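Local coordinates for protein glycoside hydrolase family 31 (Trueperella pyogenes, PDB 5I0F) that degrades cycloalternan, a cyclic glucose oligosaccharide, passing through a covalent glycosyl-enzyme intermediate, at residues A[275-278]-A[279-283]; A[489-492]-A[493-496]; A[548-552]-A[553-557]. All coordinates share one frame; numbering follows the deposited sequence.

Overall arrangement
Along the chain, contact 1 comes first, on helix 273-284, which follows strand 263-271 and precedes the first strand of the eight-stranded parallel barrel. Contacts 2 and 3 belong to the barrel: contact 2 on helix 485-506, between strands 463-466 and 513-515, and contact 3 where helix 537-551 turns toward strand 558-561. Although distant in sequence, contacts 1 and 3 have centres about 13 Å apart and touch, L277 CD1 lying 3.4 Å from A552 O, so the helix following the mixed β-sheet packs on a barrel turn. Contact 2 stands apart, its centre about 21 Å from contact 1's and about 18 Å from contact 3's, the Y496 side chain about 9 Å from a bound glucose unit.

Contact 1: A[275-278]-A[279-283]; sequences DVLN and GFLDV
L281 reaches back one turn of helix 273-284 to lie over the carbonyl and side chain of L277. L281 CB starts 3.7 Å from L277 O. The next atom, L281 CG, closes to 3.3 Å from L277 O, because the first torsion (chi1 -64°) sets it beside the backbone N, on the side of the preceding turn. L281 CG is also the atom closest to L277 CD1, at 4.3 Å, with L281 CD2 alongside at 4.4 Å, while L281 CD1 remains 4.1 Å from L277 O. L277 also bridges to F280, its CD1 arriving at the ring edge, near the ring plane. L281 N donates to L277 O over 2.9 Å, and F280 N bonds to V276 O at 3.1 Å.

On the polar side, D282 N bonds to N278 O, and D282 CG folds to 3.3 Å from N278 O. R286 ties the two polar side chains together, making a salt bridge to D282 and a hydrogen bond to N278 OD1; N278 ND2 bonds to T646 O and, in the turn before, T274 O. On the other flank, F280 stacks on F215 and meets H229 edge-to-face. With i to i+4 backbone bonds and apolar and polar residues on separate sides, this is an amphipathic α-helix laid against a β-sheet.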
ATOM      1  N   ASP A 275     -21.071  12.437  -8.459  1.00 26.50           N
ATOM      2  CA  ASP A 275     -20.564  13.799  -8.731  1.00 26.90           C
ATOM      3  C   ASP A 275     -19.286  14.075  -7.919  1.00 25.67           C
ATOM      4  O   ASP A 275     -18.310  14.631  -8.427  1.00 24.76           O
ATOM      5  CB  ASP A 275     -21.601  14.889  -8.381  1.00 28.42           C
ATOM      6  CG  ASP A 275     -22.832  14.899  -9.301  1.00 30.20           C
ATOM      7  OD1 ASP A 275     -22.740  14.459 -10.460  1.00 30.95           O
ATOM      8  OD2 ASP A 275     -23.904  15.365  -8.850  1.00 30.77           O
ATOM      9  N   VAL A 276     -19.310  13.692  -6.652  1.00 24.89           N
ATOM     10  CA  VAL A 276     -18.184  13.953  -5.747  1.00 24.35           C
ATOM     11  C   VAL A 276     -16.941  13.177  -6.155  1.00 23.88           C
ATOM     12  O   VAL A 276     -15.830  13.753  -6.291  1.00 23.36           O
ATOM     13  CB  VAL A 276     -18.550  13.642  -4.284  1.00 24.19           C
ATOM     14  CG1 VAL A 276     -17.326  13.732  -3.373  1.00 23.83           C
ATOM     15  CG2 VAL A 276     -19.644  14.592  -3.817  1.00 24.80           C
ATOM     16  N   LEU A 277     -17.111  11.876  -6.372  1.00 23.60           N
ATOM     17  CA  LEU A 277     -15.983  11.058  -6.806  1.00 23.25           C
ATOM     18  C   LEU A 277     -15.438  11.557  -8.139  1.00 23.56           C
ATOM     19  O   LEU A 277     -14.212  11.679  -8.279  1.00 23.65           O
ATOM     20  CB  LEU A 277     -16.318   9.565  -6.841  1.00 23.46           C
ATOM     21  CG  LEU A 277     -15.215   8.597  -7.296  1.00 23.15           C
ATOM     22  CD1 LEU A 277     -13.971   8.671  -6.411  1.00 22.90           C
ATOM     23  CD2 LEU A 277     -15.773   7.180  -7.301  1.00 23.26           C
ATOM     24  N   ASN A 278     -16.306  11.938  -9.077  1.00 23.98           N
ATOM     25  CA  ASN A 278     -15.821  12.535 -10.328  1.00 24.97           C
ATOM     26  C   ASN A 278     -15.034  13.821 -10.156  1.00 24.46           C
ATOM     27  O   ASN A 278     -14.075  14.067 -10.888  1.00 25.01           O
ATOM     28  CB  ASN A 278     -16.953  12.777 -11.320  1.00 26.69           C
ATOM     29  CG  ASN A 278     -17.212  11.577 -12.169  1.00 27.50           C
ATOM     30  OD1 ASN A 278     -16.416  11.235 -13.050  1.00 28.61           O
ATOM     31  ND2 ASN A 278     -18.313  10.925 -11.917  1.00 28.75           N
ATOM     32  N   GLY A 279     -15.441  14.640  -9.199  1.00 23.93           N
ATOM     33  CA  GLY A 279     -14.685  15.842  -8.875  1.00 24.02           C
ATOM     34  C   GLY A 279     -13.261  15.495  -8.497  1.00 23.30           C
ATOM     35  O   GLY A 279     -12.298  16.082  -9.018  1.00 23.27           O
ATOM     36  N   PHE A 280     -13.132  14.538  -7.590  1.00 22.69           N
ATOM     37  CA  PHE A 280     -11.820  14.055  -7.158  1.00 21.86           C
ATOM     38  C   PHE A 280     -10.998  13.468  -8.313  1.00 21.80           C
ATOM     39  O   PHE A 280      -9.823  13.835  -8.509  1.00 21.29           O
ATOM     40  CB  PHE A 280     -11.984  13.068  -6.008  1.00 21.22           C
ATOM     41  CG  PHE A 280     -10.666  12.558  -5.445  1.00 20.40           C
ATOM     42  CD1 PHE A 280      -9.643  13.439  -5.091  1.00 20.17           C
ATOM     43  CD2 PHE A 280     -10.456  11.193  -5.271  1.00 20.31           C
ATOM     44  CE1 PHE A 280      -8.430  12.965  -4.587  1.00 19.85           C
ATOM     45  CE2 PHE A 280      -9.255  10.715  -4.747  1.00 19.54           C
ATOM     46  CZ  PHE A 280      -8.240  11.607  -4.407  1.00 19.69           C
ATOM     47  N   LEU A 281     -11.631  12.644  -9.135  1.00 21.92           N
ATOM     48  CA  LEU A 281     -10.953  12.072 -10.305  1.00 23.12           C
ATOM     49  C   LEU A 281     -10.448  13.115 -11.318  1.00 23.80           C
ATOM     50  O   LEU A 281      -9.370  12.927 -11.918  1.00 22.92           O
ATOM     51  CB  LEU A 281     -11.862  11.057 -11.017  1.00 24.11           C
ATOM     52  CG  LEU A 281     -12.210   9.818 -10.194  1.00 24.30           C
ATOM     53  CD1 LEU A 281     -13.013   8.852 -11.058  1.00 24.87           C
ATOM     54  CD2 LEU A 281     -10.986   9.133  -9.629  1.00 24.55           C
ATOM     55  N   ASP A 282     -11.206  14.195 -11.507  1.00 24.15           N
ATOM     56  CA  ASP A 282     -10.754  15.306 -12.323  1.00 25.94           C
ATOM     57  C   ASP A 282      -9.423  15.904 -11.830  1.00 25.53           C
ATOM     58  O   ASP A 282      -8.625  16.340 -12.646  1.00 26.01           O
ATOM     59  CB  ASP A 282     -11.810  16.420 -12.409  1.00 27.74           C
ATOM     60  CG  ASP A 282     -12.972  16.069 -13.324  1.00 29.23           C
ATOM     61  OD1 ASP A 282     -12.812  15.197 -14.214  1.00 30.72           O
ATOM     62  OD2 ASP A 282     -14.042  16.688 -13.151  1.00 30.53           O
ATOM     63  N   VAL A 283      -9.198  15.903 -10.521  1.00 24.19           N
ATOM     64  CA  VAL A 283      -7.969  16.413  -9.926  1.00 24.72           C
ATOM     65  C   VAL A 283      -6.866  15.336  -9.857  1.00 24.24           C
ATOM     66  O   VAL A 283      -5.696  15.596 -10.195  1.00 24.03           O
ATOM     67  CB  VAL A 283      -8.286  16.998  -8.531  1.00 25.63           C
ATOM     68  CG1 VAL A 283      -7.030  17.292  -7.726  1.00 26.20           C
ATOM     69  CG2 VAL A 283      -9.118  18.262  -8.689  1.00 26.55           C
TER

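Contact 2: A[489-492]-A[493-496]; sequences NNLY and PVNY
P493 puts a proline kink into helix 485-506, a helix of the β/α barrel, and its ring packs against Y492 and the carbonyls of the preceding turn. Having no N-H, P493 cannot take up the i to i-4 bond to N489 O. Instead P493 CD lies 3.8 Å from N489 O and closer, 3.3 Å, to N490 O, and the bulk of the ring pushes the turn open. V494 N also lacks its bond to N490 O and leans on L491 O, a weak and strongly bent link. N495 N also reaches L491 O, a weak bond of 3.3 Å. Regular geometry is back one residue later, where Y496 N meets Y492 O at 2.9 Å, nearly in line with the carbonyl.

Three side-chain pairs run along the kink. The Y492 ring swings forward, CG being anti to the backbone N (chi1 -165°), and its CE1 comes to 4.1 Å from Y496 CB, the two side chains crossing at a slant. Further round the helix, L491 CD1 touches V494 CB at 4.0 Å. N495 turns its amide back across the same leucine (chi1 -78°), with ND2 3.6 Å from L491 CG, the flat group meeting a hydrocarbon branch.

Both tyrosines end in hydrogen bonds to main-chain oxygens, Y492 OH to P437 O and Y496 OH to D467 O. D467 directly follows barrel strand 463-466, so Y496 ties the helix to the loop leaving the end of that strand. N490 binds V196 N and T233 O, which joins the start of this helix to loops that follow strands 191-194 and 225-230, in the β-sheet region that precedes the barrel.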
ATOM      1  N   ASN A 489       8.102  11.320  -0.600  1.00 19.89           N
ATOM      2  CA  ASN A 489       8.036   9.935  -0.105  1.00 19.17           C
ATOM      3  C   ASN A 489       6.646   9.288  -0.323  1.00 19.08           C
ATOM      4  O   ASN A 489       6.593   8.131  -0.742  1.00 19.08           O
ATOM      5  CB  ASN A 489       8.489   9.833   1.344  1.00 19.36           C
ATOM      6  CG  ASN A 489       9.950  10.263   1.542  1.00 19.98           C
ATOM      7  OD1 ASN A 489      10.699  10.467   0.581  1.00 20.95           O
ATOM      8  ND2 ASN A 489      10.338  10.439   2.779  1.00 20.58           N
ATOM      9  N   ASN A 490       5.552  10.011  -0.057  1.00 18.91           N
ATOM     10  CA  ASN A 490       4.201   9.491  -0.361  1.00 19.32           C
ATOM     11  C   ASN A 490       3.922   9.420  -1.864  1.00 19.50           C
ATOM     12  O   ASN A 490       3.151   8.576  -2.336  1.00 18.79           O
ATOM     13  CB  ASN A 490       3.109  10.343   0.282  1.00 19.84           C
ATOM     14  CG  ASN A 490       2.990  10.144   1.789  1.00 20.54           C
ATOM     15  OD1 ASN A 490       3.232   9.057   2.326  1.00 20.33           O
ATOM     16  ND2 ASN A 490       2.584  11.214   2.486  1.00 21.17           N
ATOM     17  N   LEU A 491       4.499  10.359  -2.599  1.00 19.37           N
ATOM     18  CA  LEU A 491       4.384  10.385  -4.043  1.00 20.30           C
ATOM     19  C   LEU A 491       5.114   9.239  -4.735  1.00 19.53           C
ATOM     20  O   LEU A 491       4.730   8.836  -5.842  1.00 19.65           O
ATOM     21  CB  LEU A 491       4.897  11.729  -4.574  1.00 21.43           C
ATOM     22  CG  LEU A 491       4.744  12.010  -6.071  1.00 22.60           C
ATOM     23  CD1 LEU A 491       3.302  11.916  -6.540  1.00 22.87           C
ATOM     24  CD2 LEU A 491       5.311  13.386  -6.396  1.00 23.87           C
ATOM     25  N   TYR A 492       6.158   8.707  -4.100  1.00 19.38           N
ATOM     26  CA  TYR A 492       7.033   7.699  -4.719  1.00 18.76           C
ATOM     27  C   TYR A 492       6.287   6.580  -5.479  1.00 18.62           C
ATOM     28  O   TYR A 492       6.619   6.292  -6.634  1.00 17.70           O
ATOM     29  CB  TYR A 492       7.986   7.071  -3.687  1.00 18.59           C
ATOM     30  CG  TYR A 492       9.100   6.332  -4.363  1.00 18.62           C
ATOM     31  CD1 TYR A 492       8.935   5.034  -4.812  1.00 18.23           C
ATOM     32  CD2 TYR A 492      10.313   6.967  -4.630  1.00 18.95           C
ATOM     33  CE1 TYR A 492       9.938   4.372  -5.515  1.00 18.16           C
ATOM     34  CE2 TYR A 492      11.327   6.314  -5.308  1.00 18.96           C
ATOM     35  CZ  TYR A 492      11.146   5.017  -5.745  1.00 18.69           C
ATOM     36  OH  TYR A 492      12.177   4.377  -6.409  1.00 18.79           O
ATOM     37  N   PRO A 493       5.318   5.919  -4.819  1.00 18.51           N
ATOM     38  CA  PRO A 493       4.677   4.806  -5.524  1.00 18.40           C
ATOM     39  C   PRO A 493       3.892   5.194  -6.772  1.00 18.60           C
ATOM     40  O   PRO A 493       3.770   4.360  -7.697  1.00 18.31           O
ATOM     41  CB  PRO A 493       3.782   4.172  -4.442  1.00 18.41           C
ATOM     42  CG  PRO A 493       3.573   5.229  -3.435  1.00 18.58           C
ATOM     43  CD  PRO A 493       4.882   5.974  -3.406  1.00 18.74           C
ATOM     44  N   VAL A 494       3.422   6.439  -6.834  1.00 18.59           N
ATOM     45  CA  VAL A 494       2.754   6.952  -8.031  1.00 19.09           C
ATOM     46  C   VAL A 494       3.761   7.032  -9.188  1.00 19.27           C
ATOM     47  O   VAL A 494       3.494   6.555 -10.286  1.00 18.57           O
ATOM     48  CB  VAL A 494       2.096   8.317  -7.774  1.00 19.73           C
ATOM     49  CG1 VAL A 494       1.310   8.782  -8.988  1.00 20.48           C
ATOM     50  CG2 VAL A 494       1.174   8.233  -6.557  1.00 19.97           C
ATOM     51  N   ASN A 495       4.920   7.635  -8.920  1.00 19.10           N
ATOM     52  CA  ASN A 495       5.989   7.747  -9.913  1.00 19.65           C
ATOM     53  C   ASN A 495       6.533   6.375 -10.360  1.00 19.36           C
ATOM     54  O   ASN A 495       6.866   6.167 -11.541  1.00 19.66           O
ATOM     55  CB  ASN A 495       7.106   8.629  -9.338  1.00 20.00           C
ATOM     56  CG  ASN A 495       6.772  10.112  -9.401  1.00 20.66           C
ATOM     57  OD1 ASN A 495       6.111  10.552 -10.321  1.00 20.84           O
ATOM     58  ND2 ASN A 495       7.262  10.889  -8.443  1.00 21.15           N
ATOM     59  N   TYR A 496       6.599   5.439  -9.417  1.00 18.84           N
ATOM     60  CA  TYR A 496       7.056   4.068  -9.682  1.00 18.52           C
ATOM     61  C   TYR A 496       6.142   3.331 -10.671  1.00 18.27           C
ATOM     62  O   TYR A 496       6.606   2.799 -11.696  1.00 17.38           O
ATOM     63  CB  TYR A 496       7.144   3.350  -8.343  1.00 18.30           C
ATOM     64  CG  TYR A 496       7.452   1.873  -8.313  1.00 18.04           C
ATOM     65  CD1 TYR A 496       8.352   1.273  -9.193  1.00 18.06           C
ATOM     66  CD2 TYR A 496       6.834   1.063  -7.362  1.00 18.15           C
ATOM     67  CE1 TYR A 496       8.635  -0.099  -9.104  1.00 17.84           C
ATOM     68  CE2 TYR A 496       7.106  -0.285  -7.263  1.00 17.62           C
ATOM     69  CZ  TYR A 496       8.006  -0.872  -8.145  1.00 17.96           C
ATOM     70  OH  TYR A 496       8.268  -2.230  -8.028  1.00 17.63           O
TER

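Contact 3: A[548-552]-A[553-557]; sequences ITAGA and CGILY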
ATOM      1  N   ILE A 548     -13.717  -2.305  -1.602  1.00 17.62           N
ATOM      2  CA  ILE A 548     -14.806  -1.339  -1.659  1.00 17.86           C
ATOM      3  C   ILE A 548     -14.294   0.079  -1.405  1.00 17.88           C
ATOM      4  O   ILE A 548     -14.645   1.010  -2.153  1.00 18.18           O
ATOM      5  CB  ILE A 548     -15.931  -1.708  -0.668  1.00 18.41           C
ATOM      6  CG1 ILE A 548     -16.492  -3.081  -1.031  1.00 18.88           C
ATOM      7  CG2 ILE A 548     -17.037  -0.648  -0.670  1.00 18.67           C
ATOM      8  CD1 ILE A 548     -17.410  -3.661   0.020  1.00 19.78           C
ATOM      9  N   THR A 549     -13.446   0.241  -0.379  1.00 17.60           N
ATOM     10  CA  THR A 549     -12.916   1.543  -0.043  1.00 17.49           C
ATOM     11  C   THR A 549     -11.946   2.031  -1.124  1.00 17.97           C
ATOM     12  O   THR A 549     -11.991   3.209  -1.488  1.00 18.20           O
ATOM     13  CB  THR A 549     -12.258   1.589   1.346  1.00 17.47           C
ATOM     14  OG1 THR A 549     -11.234   0.606   1.475  1.00 17.24           O
ATOM     15  CG2 THR A 549     -13.290   1.375   2.430  1.00 17.71           C
ATOM     16  N   ALA A 550     -11.122   1.127  -1.666  1.00 17.64           N
ATOM     17  CA  ALA A 550     -10.212   1.512  -2.753  1.00 17.99           C
ATOM     18  C   ALA A 550     -11.046   1.980  -3.967  1.00 17.99           C
ATOM     19  O   ALA A 550     -10.752   3.019  -4.568  1.00 18.06           O
ATOM     20  CB  ALA A 550      -9.296   0.361  -3.125  1.00 18.21           C
ATOM     21  N   GLY A 551     -12.102   1.233  -4.285  1.00 17.85           N
ATOM     22  CA  GLY A 551     -13.041   1.612  -5.356  1.00 18.53           C
ATOM     23  C   GLY A 551     -13.645   2.997  -5.177  1.00 19.01           C
ATOM     24  O   GLY A 551     -13.712   3.809  -6.133  1.00 19.60           O
ATOM     25  N   ALA A 552     -14.006   3.300  -3.933  1.00 19.09           N
ATOM     26  CA  ALA A 552     -14.606   4.579  -3.567  1.00 19.86           C
ATOM     27  C   ALA A 552     -13.635   5.778  -3.634  1.00 20.43           C
ATOM     28  O   ALA A 552     -14.080   6.923  -3.468  1.00 21.82           O
ATOM     29  CB  ALA A 552     -15.252   4.476  -2.180  1.00 19.90           C
ATOM     30  N   CYS A 553     -12.347   5.529  -3.884  1.00 20.15           N
ATOM     31  CA  CYS A 553     -11.370   6.583  -4.159  1.00 20.86           C
ATOM     32  C   CYS A 553     -10.805   6.513  -5.573  1.00 20.35           C
ATOM     33  O   CYS A 553      -9.836   7.205  -5.897  1.00 19.85           O
ATOM     34  CB  CYS A 553     -10.255   6.508  -3.114  1.00 22.06           C
ATOM     35  SG  CYS A 553     -10.936   6.656  -1.448  1.00 24.92           S
ATOM     36  N   GLY A 554     -11.435   5.715  -6.426  1.00 20.14           N
ATOM     37  CA  GLY A 554     -11.085   5.646  -7.827  1.00 20.47           C
ATOM     38  C   GLY A 554     -10.051   4.617  -8.220  1.00 20.55           C
ATOM     39  O   GLY A 554      -9.538   4.685  -9.327  1.00 21.69           O
ATOM     40  N   ILE A 555      -9.743   3.662  -7.335  1.00 20.45           N
ATOM     41  CA  ILE A 555      -8.876   2.535  -7.667  1.00 20.23           C
ATOM     42  C   ILE A 555      -9.806   1.465  -8.219  1.00 20.87           C
ATOM     43  O   ILE A 555     -10.448   0.729  -7.455  1.00 21.41           O
ATOM     44  CB  ILE A 555      -8.107   2.011  -6.439  1.00 20.44           C
ATOM     45  CG1 ILE A 555      -7.186   3.085  -5.854  1.00 20.09           C
ATOM     46  CG2 ILE A 555      -7.294   0.763  -6.791  1.00 20.08           C
ATOM     47  CD1 ILE A 555      -6.072   3.550  -6.770  1.00 20.61           C
ATOM     48  N   LEU A 556      -9.884   1.396  -9.544  1.00 21.10           N
ATOM     49  CA  LEU A 556     -10.879   0.584 -10.251  1.00 21.76           C
ATOM     50  C   LEU A 556     -10.487  -0.888 -10.370  1.00 20.96           C
ATOM     51  O   LEU A 556     -11.314  -1.773 -10.129  1.00 21.30           O
ATOM     52  CB  LEU A 556     -11.102   1.172 -11.653  1.00 22.96           C
ATOM     53  CG  LEU A 556     -12.158   0.584 -12.592  1.00 24.40           C
ATOM     54  CD1 LEU A 556     -13.513   0.749 -11.969  1.00 24.90           C
ATOM     55  CD2 LEU A 556     -12.159   1.292 -13.944  1.00 25.26           C
ATOM     56  N   TYR A 557      -9.248  -1.145 -10.780  1.00 19.47           N
ATOM     57  CA  TYR A 557      -8.786  -2.483 -11.119  1.00 18.85           C
ATOM     58  C   TYR A 557      -8.075  -3.106  -9.909  1.00 18.07           C
ATOM     59  O   TYR A 557      -6.838  -3.174  -9.847  1.00 19.57           O
ATOM     60  CB  TYR A 557      -7.851  -2.417 -12.335  1.00 18.54           C
ATOM     61  CG  TYR A 557      -8.402  -1.742 -13.572  1.00 18.95           C
ATOM     62  CD1 TYR A 557      -9.325  -2.391 -14.376  1.00 19.70           C
ATOM     63  CD2 TYR A 557      -7.970  -0.476 -13.962  1.00 19.60           C
ATOM     64  CE1 TYR A 557      -9.842  -1.787 -15.524  1.00 20.16           C
ATOM     65  CE2 TYR A 557      -8.475   0.139 -15.097  1.00 19.80           C
ATOM     66  CZ  TYR A 557      -9.382  -0.532 -15.888  1.00 20.21           C
ATOM     67  OH  TYR A 557      -9.898   0.027 -17.023  1.00 20.93           O
TER
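A550 and I555 face each other across a Schellman motif that ends helix 537-551, their CB atoms 3.9 Å apart. I555 CB makes the closest touch, with the CG2 methyl of I555 next to it at 4.2 Å from A550 CB, while I555 CG1 passes A550 O and carries the end of the chain away from A550, the side chain touching M213 and, on the barrel side, Y528. I555 CB rests 3.4 Å from A550 O. This apolar pair, between the residue after the C-prime glycine and the one four places before that glycine, is the hydrophobic contact familiar from Schellman ends.

The backbone makes the pairing possible. G554 has a positive phi (91°), which reverses the chain and brings I555 N to A550 O over 3.0 Å, with G554 N bonded to G551 O inside it. A type I turn from G551 to G554 covers the same corner. A550 O also receives C553 N, at 3.1 Å, and the two donors approach from opposite faces of the carbonyl plane, so this last-turn oxygen is gripped from above and below.

C553 looks back along the helix instead: its SG, beside the backbone N (chi1 -57°), sits 3.6 Å from T549 O, and the side chain packs on M213 and F215 of strand 212-219. The loop then runs on into strand 558-561, Y557 already sharing backbone bonds with Y528. One further link closes the turn, a CA-H...O contact from G551 CA to I555 O at 3.5 Å, with an angle of 145° at the hydrogen.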